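Local coordinates for transcriptional regulator (Enterococcus faecalis, PDB 3QFI), which is of unsettled function but belongs to the LytR-CpsA-Psr family, whose members are mixed alpha/beta proteins of bacteria, at residues K56-S61 / R260-L265; D65-I70 / L276-Q281; I118-G123 / K195-V200. One frame throughout, in Å; residues are numbered along the deposited sequence.

Contact 1: K56-S61 / R260-L265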
loop_
_atom_site.group_PDB
_atom_site.type_symbol
_atom_site.label_atom_id
_atom_site.label_comp_id
_atom_site.label_asym_id
_atom_site.label_seq_id
_atom_site.Cartn_x
_atom_site.Cartn_y
_atom_site.Cartn_z
ATOM N N LYS A 56 -7.065 -13.773 -6.972
ATOM C CA LYS A 56 -5.797 -13.075 -6.743
ATOM C C LYS A 56 -5.963 -11.658 -6.159
ATOM O O LYS A 56 -7.024 -11.038 -6.280
ATOM C CB LYS A 56 -5.014 -13.019 -8.067
ATOM C CG LYS A 56 -3.591 -12.468 -7.962
ATOM C CD LYS A 56 -2.702 -12.844 -9.171
ATOM C CE LYS A 56 -2.919 -11.951 -10.387
ATOM N NZ LYS A 56 -4.328 -11.959 -10.855
ATOM N N SER A 57 -4.905 -11.176 -5.507
ATOM C CA SER A 57 -4.867 -9.836 -4.925
ATOM C C SER A 57 -3.541 -9.221 -5.318
ATOM O O SER A 57 -2.505 -9.880 -5.264
ATOM C CB SER A 57 -4.974 -9.856 -3.394
ATOM O OG SER A 57 -6.299 -10.113 -2.971
ATOM N N THR A 58 -3.585 -7.951 -5.697
ATOM C CA THR A 58 -2.405 -7.239 -6.144
ATOM C C THR A 58 -2.102 -6.069 -5.218
ATOM O O THR A 58 -2.910 -5.141 -5.075
ATOM C CB THR A 58 -2.636 -6.711 -7.561
ATOM O OG1 THR A 58 -3.300 -7.717 -8.337
ATOM C CG2 THR A 58 -1.333 -6.350 -8.225
ATOM N N MET A 59 -0.935 -6.139 -4.582
ATOM C CA MET A 59 -0.459 -5.109 -3.667
ATOM C C MET A 59 0.295 -4.095 -4.505
ATOM O O MET A 59 0.864 -4.427 -5.544
ATOM C CB MET A 59 0.478 -5.709 -2.619
ATOM C CG MET A 59 -0.176 -6.735 -1.703
ATOM S SD MET A 59 1.025 -7.456 -0.536
ATOM C CE MET A 59 0.347 -6.919 1.025
ATOM N N ILE A 60 0.305 -2.857 -4.043
ATOM C CA ILE A 60 0.960 -1.802 -4.782
ATOM C C ILE A 60 1.537 -0.791 -3.811
ATOM O O ILE A 60 0.810 -0.073 -3.137
ATOM C CB ILE A 60 -0.057 -1.102 -5.746
ATOM C CG1 ILE A 60 0.379 -1.262 -7.195
ATOM C CG2 ILE A 60 -0.155 0.372 -5.444
ATOM C CD1 ILE A 60 1.659 -0.536 -7.540
ATOM N N SER A 61 2.856 -0.765 -3.723
ATOM C CA SER A 61 3.543 0.173 -2.863
ATOM C C SER A 61 3.630 1.498 -3.601
ATOM O O SER A 61 3.932 1.523 -4.802
ATOM C CB SER A 61 4.965 -0.303 -2.594
ATOM O OG SER A 61 4.992 -1.485 -1.818
ATOM N N ARG A 260 -6.960 -1.523 -13.176
ATOM C CA ARG A 260 -8.313 -1.338 -13.657
ATOM C C ARG A 260 -8.949 -2.687 -14.054
ATOM O O ARG A 260 -10.126 -2.917 -13.770
ATOM C CB ARG A 260 -8.330 -0.381 -14.849
ATOM C CG ARG A 260 -8.090 1.077 -14.507
ATOM C CD ARG A 260 -8.205 1.938 -15.761
ATOM N NE ARG A 260 -9.592 2.086 -16.176
ATOM C CZ ARG A 260 -10.491 2.758 -15.469
ATOM N NH1 ARG A 260 -10.129 3.343 -14.328
ATOM N NH2 ARG A 260 -11.755 2.822 -15.880
ATOM N N LYS A 261 -8.199 -3.584 -14.697
ATOM C CA LYS A 261 -8.799 -4.868 -15.076
ATOM C C LYS A 261 -9.033 -5.763 -13.851
ATOM O O LYS A 261 -9.988 -6.543 -13.810
ATOM C CB LYS A 261 -7.947 -5.598 -16.132
ATOM C CG LYS A 261 -7.993 -4.960 -17.526
ATOM C CD LYS A 261 -7.224 -5.787 -18.556
ATOM C CE LYS A 261 -7.256 -5.163 -19.963
ATOM N NZ LYS A 261 -6.642 -6.064 -21.003
ATOM N N GLN A 262 -8.157 -5.647 -12.861
ATOM C CA GLN A 262 -8.296 -6.392 -11.618
ATOM C C GLN A 262 -9.665 -6.067 -11.005
ATOM O O GLN A 262 -10.263 -6.893 -10.318
ATOM C CB GLN A 262 -7.202 -5.981 -10.621
ATOM C CG GLN A 262 -5.865 -6.651 -10.845
ATOM C CD GLN A 262 -6.015 -8.152 -10.946
ATOM O OE1 GLN A 262 -6.115 -8.708 -12.043
ATOM N NE2 GLN A 262 -6.063 -8.818 -9.795
ATOM N N LEU A 263 -10.151 -4.855 -11.266
ATOM C CA LEU A 263 -11.423 -4.397 -10.734
ATOM C C LEU A 263 -12.573 -4.509 -11.720
ATOM O O LEU A 263 -13.575 -3.801 -11.598
ATOM C CB LEU A 263 -11.285 -2.948 -10.262
ATOM C CG LEU A 263 -10.244 -2.714 -9.163
ATOM C CD1 LEU A 263 -10.058 -1.222 -8.969
ATOM C CD2 LEU A 263 -10.688 -3.378 -7.846
ATOM N N GLY A 264 -12.428 -5.400 -12.694
ATOM C CA GLY A 264 -13.471 -5.592 -13.680
ATOM C C GLY A 264 -13.750 -4.336 -14.478
ATOM O O GLY A 264 -14.859 -4.147 -14.980
ATOM N N LEU A 265 -12.751 -3.465 -14.589
ATOM C CA LEU A 265 -12.914 -2.226 -15.347
ATOM C C LEU A 265 -12.237 -2.366 -16.695
ATOM O O LEU A 265 -11.404 -3.252 -16.896
ATOM C CB LEU A 265 -12.309 -1.040 -14.595
ATOM C CG LEU A 265 -12.968 -0.738 -13.249
ATOM C CD1 LEU A 265 -12.189 0.357 -12.538
ATOM C CD2 LEU A 265 -14.421 -0.310 -13.470
#
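Gln262, the last helical residue of 249-262, reaches down onto the strand 56-61 and meets Thr58 and Lys56, two side chains separated by a single residue along the strand. It gives the most surface to the contact. Its carbon chain begins beside its own backbone N (chi1 -81°) and bends again at chi2, which turns the amide group down over the strand. Thr58, whose CB points at the helix, meets it about at right angles: OG1 of Thr58 lies 3.7 Å from CG of Gln262 and 3.8 Å from its CD, so the hydroxyl lies against the stem of the side chain as well as beside the amide. Lys56 comes in from the next position on the same side of the strand. Bends at chi3 and chi4 fold its end back toward the helix, and NZ of Lys56 stands 4.2 Å from CD of Gln262. The stronger partner of this ammonium is Glu54, with which it forms a salt bridge, while the Gln262 side chain also touches Glu54. Just beyond Gln262 a Schellman motif closes the helix: Leu265 N bonds to Arg260 O at 2.8 Å, Gly264 N bonds to Lys261 O, and Gly264 takes positive phi at the turn. Strand 56-62 runs in the main mixed sheet between 44-51, antiparallel to it, and 227-230, parallel to it. Gln262 also touches Thr49 on 44-51, so this one side chain bridges two neighbouring strands at the end of helix 249-262, while Met59 and Ser61 face helix 166-184.

Contact 2: D65-I70 / L276-Q281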
loop_
_atom_site.group_PDB
_atom_site.type_symbol
_atom_site.label_atom_id
_atom_site.label_comp_id
_atom_site.label_asym_id
_atom_site.label_seq_id
_atom_site.Cartn_x
_atom_site.Cartn_y
_atom_site.Cartn_z
ATOM N N ASP A 65 8.044 9.811 -2.608
ATOM C CA ASP A 65 8.616 10.863 -3.433
ATOM C C ASP A 65 7.964 10.974 -4.810
ATOM O O ASP A 65 8.391 11.767 -5.645
ATOM C CB ASP A 65 10.118 10.632 -3.576
ATOM C CG ASP A 65 10.832 10.629 -2.235
ATOM O OD1 ASP A 65 11.749 9.795 -2.044
ATOM O OD2 ASP A 65 10.482 11.472 -1.372
ATOM N N ILE A 66 6.926 10.194 -5.059
ATOM C CA ILE A 66 6.294 10.270 -6.360
ATOM C C ILE A 66 5.649 11.636 -6.591
ATOM O O ILE A 66 4.961 12.182 -5.713
ATOM C CB ILE A 66 5.274 9.137 -6.540
ATOM C CG1 ILE A 66 6.020 7.793 -6.465
ATOM C CG2 ILE A 66 4.540 9.299 -7.861
ATOM C CD1 ILE A 66 5.184 6.574 -6.774
ATOM N N LEU A 67 5.900 12.208 -7.765
ATOM C CA LEU A 67 5.343 13.521 -8.094
ATOM C C LEU A 67 4.018 13.338 -8.807
ATOM O O LEU A 67 3.947 12.631 -9.816
ATOM C CB LEU A 67 6.308 14.294 -8.987
ATOM C CG LEU A 67 5.980 15.744 -9.295
ATOM C CD1 LEU A 67 6.065 16.590 -8.013
ATOM C CD2 LEU A 67 6.973 16.261 -10.336
ATOM N N THR A 68 2.972 13.968 -8.280
ATOM C CA THR A 68 1.641 13.879 -8.876
ATOM C C THR A 68 0.773 15.085 -8.514
ATOM O O THR A 68 1.214 16.012 -7.836
ATOM C CB THR A 68 0.889 12.613 -8.410
ATOM O OG1 THR A 68 0.994 12.467 -6.983
ATOM C CG2 THR A 68 1.459 11.386 -9.083
ATOM N N ASP A 69 -0.463 15.081 -8.981
ATOM C CA ASP A 69 -1.338 16.171 -8.644
ATOM C C ASP A 69 -1.886 15.860 -7.260
ATOM O O ASP A 69 -2.259 14.716 -6.969
ATOM C CB ASP A 69 -2.460 16.291 -9.676
ATOM C CG ASP A 69 -1.966 16.848 -10.995
ATOM O OD1 ASP A 69 -1.364 17.945 -10.973
ATOM O OD2 ASP A 69 -2.165 16.202 -12.053
ATOM N N ILE A 70 -1.878 16.863 -6.388
ATOM C CA ILE A 70 -2.401 16.685 -5.044
ATOM C C ILE A 70 -3.847 17.120 -5.142
ATOM O O ILE A 70 -4.152 18.284 -4.927
ATOM C CB ILE A 70 -1.693 17.593 -4.022
ATOM C CG1 ILE A 70 -0.176 17.427 -4.115
ATOM C CG2 ILE A 70 -2.187 17.256 -2.615
ATOM C CD1 ILE A 70 0.336 16.063 -3.717
ATOM N N LEU A 276 1.189 10.936 -20.059
ATOM C CA LEU A 276 2.250 11.466 -20.903
ATOM C C LEU A 276 2.383 12.982 -20.722
ATOM O O LEU A 276 3.490 13.496 -20.553
ATOM C CB LEU A 276 1.955 11.104 -22.366
ATOM C CG LEU A 276 2.881 11.619 -23.471
ATOM C CD1 LEU A 276 4.289 11.086 -23.266
ATOM C CD2 LEU A 276 2.346 11.171 -24.830
ATOM N N ALA A 277 1.257 13.691 -20.732
ATOM C CA ALA A 277 1.272 15.142 -20.562
ATOM C C ALA A 277 1.955 15.519 -19.262
ATOM O O ALA A 277 2.798 16.414 -19.228
ATOM C CB ALA A 277 -0.142 15.690 -20.577
ATOM N N PHE A 278 1.591 14.825 -18.192
ATOM C CA PHE A 278 2.171 15.093 -16.888
ATOM C C PHE A 278 3.676 14.884 -16.922
ATOM O O PHE A 278 4.440 15.721 -16.435
ATOM C CB PHE A 278 1.572 14.174 -15.821
ATOM C CG PHE A 278 1.907 14.590 -14.419
ATOM C CD1 PHE A 278 1.147 15.571 -13.773
ATOM C CD2 PHE A 278 3.017 14.066 -13.769
ATOM C CE1 PHE A 278 1.486 16.021 -12.509
ATOM C CE2 PHE A 278 3.370 14.512 -12.499
ATOM C CZ PHE A 278 2.604 15.494 -11.869
ATOM N N TYR A 279 4.105 13.766 -17.496
ATOM C CA TYR A 279 5.532 13.449 -17.563
ATOM C C TYR A 279 6.355 14.468 -18.355
ATOM O O TYR A 279 7.469 14.807 -17.963
ATOM C CB TYR A 279 5.732 12.030 -18.130
ATOM C CG TYR A 279 7.142 11.748 -18.634
ATOM C CD1 TYR A 279 7.499 12.047 -19.947
ATOM C CD2 TYR A 279 8.131 11.222 -17.789
ATOM C CE1 TYR A 279 8.796 11.834 -20.414
ATOM C CE2 TYR A 279 9.442 11.011 -18.258
ATOM C CZ TYR A 279 9.754 11.327 -19.572
ATOM O OH TYR A 279 11.029 11.195 -20.057
ATOM N N ASN A 280 5.799 14.963 -19.457
ATOM C CA ASN A 280 6.501 15.940 -20.282
ATOM C C ASN A 280 6.760 17.273 -19.625
ATOM O O ASN A 280 7.757 17.932 -19.917
ATOM C CB ASN A 280 5.753 16.177 -21.585
ATOM C CG ASN A 280 5.924 15.040 -22.538
ATOM O OD1 ASN A 280 7.038 14.520 -22.708
ATOM N ND2 ASN A 280 4.831 14.633 -23.174
ATOM N N GLN A 281 5.867 17.678 -18.738
ATOM C CA GLN A 281 6.038 18.949 -18.074
ATOM C C GLN A 281 6.998 18.863 -16.894
ATOM O O GLN A 281 7.253 19.866 -16.236
ATOM C CB GLN A 281 4.683 19.480 -17.604
ATOM C CG GLN A 281 4.079 18.706 -16.464
ATOM C CD GLN A 281 2.786 19.307 -15.967
ATOM O OE1 GLN A 281 1.774 19.230 -16.639
ATOM N NE2 GLN A 281 2.823 19.934 -14.796
#
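Thr68 and Phe278 have their CA atoms 8.1 Å apart where strand 67-70, one arm of a small antiparallel beta-hairpin with 75-78, meets helix 276-280. The short axes approach to 10.1 Å and their N-to-C directions lie 113° apart, so the helix lies across the strand and no backbone hydrogen bond joins them. The gap is bridged almost entirely by one side chain, the benzyl group of Phe278. With CG swung opposite the backbone N (chi1 -168°), its ring extends straight out from the helix to the strand. CE2 of Phe278 lies 3.3 Å from the carbonyl O of Leu67, and CZ of Phe278 is 3.5 Å from CA of Thr68; both are oblique approaches to the ring. The side chain of Leu67 adds apolar packing, its CG 4.3 Å from CZ of Phe278. Thr68 contributes backbone rather than side chain, since its CB points away from the helix 276-280, and its side chain touches Thr94 and Leu98 of helix 80-98. The ring of Phe282 also meets that of Phe278, and Gln76 of the partner strand also touches Phe278. Asp69 approaches the ring at CE1 and CD1, its side chain passing Phe278 in the opposite direction. The carboxylate plane stands 84° from the ring plane, OD1 accepts a weak hydrogen bond from NE2 of Gln76, and OD2 of Asp69 sits 3.7 Å from CE1 of Phe278.

Contact 3: I118-G123 / K195-V200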
loop_
_atom_site.group_PDB
_atom_site.type_symbol
_atom_site.label_atom_id
_atom_site.label_comp_id
_atom_site.label_asym_id
_atom_site.label_seq_id
_atom_site.Cartn_x
_atom_site.Cartn_y
_atom_site.Cartn_z
ATOM N N ILE A 118 0.019 -7.589 14.970
ATOM C CA ILE A 118 0.938 -8.680 14.735
ATOM C C ILE A 118 0.868 -9.643 15.909
ATOM O O ILE A 118 0.868 -10.858 15.715
ATOM C CB ILE A 118 2.374 -8.150 14.514
ATOM C CG1 ILE A 118 2.392 -7.271 13.256
ATOM C CG2 ILE A 118 3.354 -9.308 14.352
ATOM C CD1 ILE A 118 3.753 -6.702 12.893
ATOM N N ASP A 119 0.767 -9.113 17.124
ATOM C CA ASP A 119 0.674 -9.978 18.302
ATOM C C ASP A 119 -0.696 -10.630 18.464
ATOM O O ASP A 119 -0.804 -11.728 18.995
ATOM C CB ASP A 119 1.012 -9.198 19.569
ATOM C CG ASP A 119 2.457 -8.757 19.601
ATOM O OD1 ASP A 119 3.318 -9.539 19.135
ATOM O OD2 ASP A 119 2.737 -7.641 20.092
ATOM N N ALA A 120 -1.734 -9.948 17.996
ATOM C CA ALA A 120 -3.093 -10.456 18.086
ATOM C C ALA A 120 -3.299 -11.643 17.155
ATOM O O ALA A 120 -4.263 -12.403 17.308
ATOM C CB ALA A 120 -4.084 -9.353 17.737
ATOM N N VAL A 121 -2.417 -11.785 16.171
ATOM C CA VAL A 121 -2.520 -12.893 15.231
ATOM C C VAL A 121 -1.507 -13.991 15.553
ATOM O O VAL A 121 -1.433 -14.990 14.843
ATOM C CB VAL A 121 -2.306 -12.433 13.757
ATOM C CG1 VAL A 121 -3.370 -11.413 13.367
ATOM C CG2 VAL A 121 -0.908 -11.848 13.582
ATOM N N GLY A 122 -0.723 -13.803 16.612
ATOM C CA GLY A 122 0.243 -14.814 16.991
ATOM C C GLY A 122 1.569 -14.694 16.282
ATOM O O GLY A 122 2.367 -15.634 16.280
ATOM N N GLY A 123 1.805 -13.535 15.678
ATOM C CA GLY A 123 3.059 -13.303 14.983
ATOM C C GLY A 123 3.049 -13.777 13.543
ATOM O O GLY A 123 2.076 -14.369 13.075
ATOM N N LYS A 195 -12.500 -11.427 16.703
ATOM C CA LYS A 195 -13.098 -10.595 17.751
ATOM C C LYS A 195 -12.038 -10.027 18.701
ATOM O O LYS A 195 -12.141 -8.887 19.152
ATOM C CB LYS A 195 -14.121 -11.427 18.541
ATOM C CG LYS A 195 -15.179 -10.626 19.315
ATOM C CD LYS A 195 -14.627 -9.943 20.564
ATOM C CE LYS A 195 -15.730 -9.223 21.319
ATOM N NZ LYS A 195 -15.214 -8.496 22.504
ATOM N N ILE A 196 -11.024 -10.829 19.006
ATOM C CA ILE A 196 -9.956 -10.405 19.906
ATOM C C ILE A 196 -9.080 -9.369 19.204
ATOM O O ILE A 196 -8.458 -8.515 19.846
ATOM C CB ILE A 196 -9.091 -11.617 20.342
ATOM C CG1 ILE A 196 -9.982 -12.693 20.975
ATOM C CG2 ILE A 196 -8.002 -11.173 21.314
ATOM C CD1 ILE A 196 -10.721 -12.250 22.235
ATOM N N LEU A 197 -9.041 -9.451 17.878
ATOM C CA LEU A 197 -8.267 -8.520 17.072
ATOM C C LEU A 197 -8.673 -7.081 17.344
ATOM O O LEU A 197 -7.887 -6.171 17.129
ATOM C CB LEU A 197 -8.446 -8.832 15.581
ATOM C CG LEU A 197 -7.407 -9.736 14.903
ATOM C CD1 LEU A 197 -6.043 -9.092 15.035
ATOM C CD2 LEU A 197 -7.400 -11.114 15.520
ATOM N N ASP A 198 -9.892 -6.878 17.831
ATOM C CA ASP A 198 -10.377 -5.533 18.123
ATOM C C ASP A 198 -9.444 -4.711 18.993
ATOM O O ASP A 198 -9.569 -3.488 19.057
ATOM C CB ASP A 198 -11.751 -5.595 18.774
ATOM C CG ASP A 198 -12.832 -5.979 17.790
ATOM O OD1 ASP A 198 -12.916 -5.327 16.723
ATOM O OD2 ASP A 198 -13.595 -6.926 18.080
ATOM N N ALA A 199 -8.509 -5.385 19.659
ATOM C CA ALA A 199 -7.530 -4.718 20.516
ATOM C C ALA A 199 -6.694 -3.747 19.682
ATOM O O ALA A 199 -5.770 -3.101 20.190
ATOM C CB ALA A 199 -6.619 -5.749 21.175
ATOM N N VAL A 200 -7.011 -3.662 18.396
ATOM C CA VAL A 200 -6.295 -2.763 17.515
ATOM C C VAL A 200 -7.234 -1.661 17.028
ATOM O O VAL A 200 -6.823 -0.777 16.274
ATOM C CB VAL A 200 -5.717 -3.514 16.299
ATOM C CG1 VAL A 200 -6.831 -3.899 15.337
ATOM C CG2 VAL A 200 -4.685 -2.645 15.605
#
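Ala120 and Leu197 bring their CA atoms to within 5.6 Å where the C-terminal end of helix 111-120, closed by a Schellman motif, meets a 3-10 turn in the connection between helix 166-184 and strand 204-206. The interaction across the gap is wholly apolar. Leu197 and Ala120 share it about equally: the leucine side chain leans toward the helix end, and its CD1 methyl approaches CB of Ala120 (3.3 Å), which points at the turn. The same methyl lies 3.9 Å from CG1 of Val121. The Val121 and Leu197 side chains cross about at right angles, and chi1 of -61° in Val121 sets CG1 beside its own backbone N, on the flank facing the leucine. Val121 also touches Lys183 and Val184 of helix 166-184, and Leu197 touches Leu117 one turn earlier in helix 111-120, so Leu197 packs on the end of helix 111-120, while Val121 links this spot to helix 166-184. The polar interactions, by contrast, stay within each segment or reach outside the pair. Asp119 OD1 takes a hydrogen bond from Gly149 N. In the Schellman motif, Gly122 turns the chain with positive phi (86°), its N bonding to Asp119 O at 3.2 Å, while Gly123 N bonds to Ile118 O at 2.8 Å. The second methyl of the leucine lies over the exit of the helix, where CD2 of Leu197 is 3.8 Å from the carbonyl O of Ala120.

Contact 1 is the buried one of the three, set on the main sheet, whereas contacts 2 and 3 are only partly buried and lie on opposite sides of the chain's centre, their own centres 39 Å apart. Contacts 1 and 2 use consecutive elements: strands 56-62 and 67-70 follow one another, as do helices 249-262 and 269-280, so the two C-terminal helices are set successively against the early part of the fold. Contact 3 is separate from both and joins a helix end to a loop. The chemistry differs accordingly: polar side chains meet over the sheet, an aromatic ring spans the hairpin contact, and aliphatic side chains alone make the third.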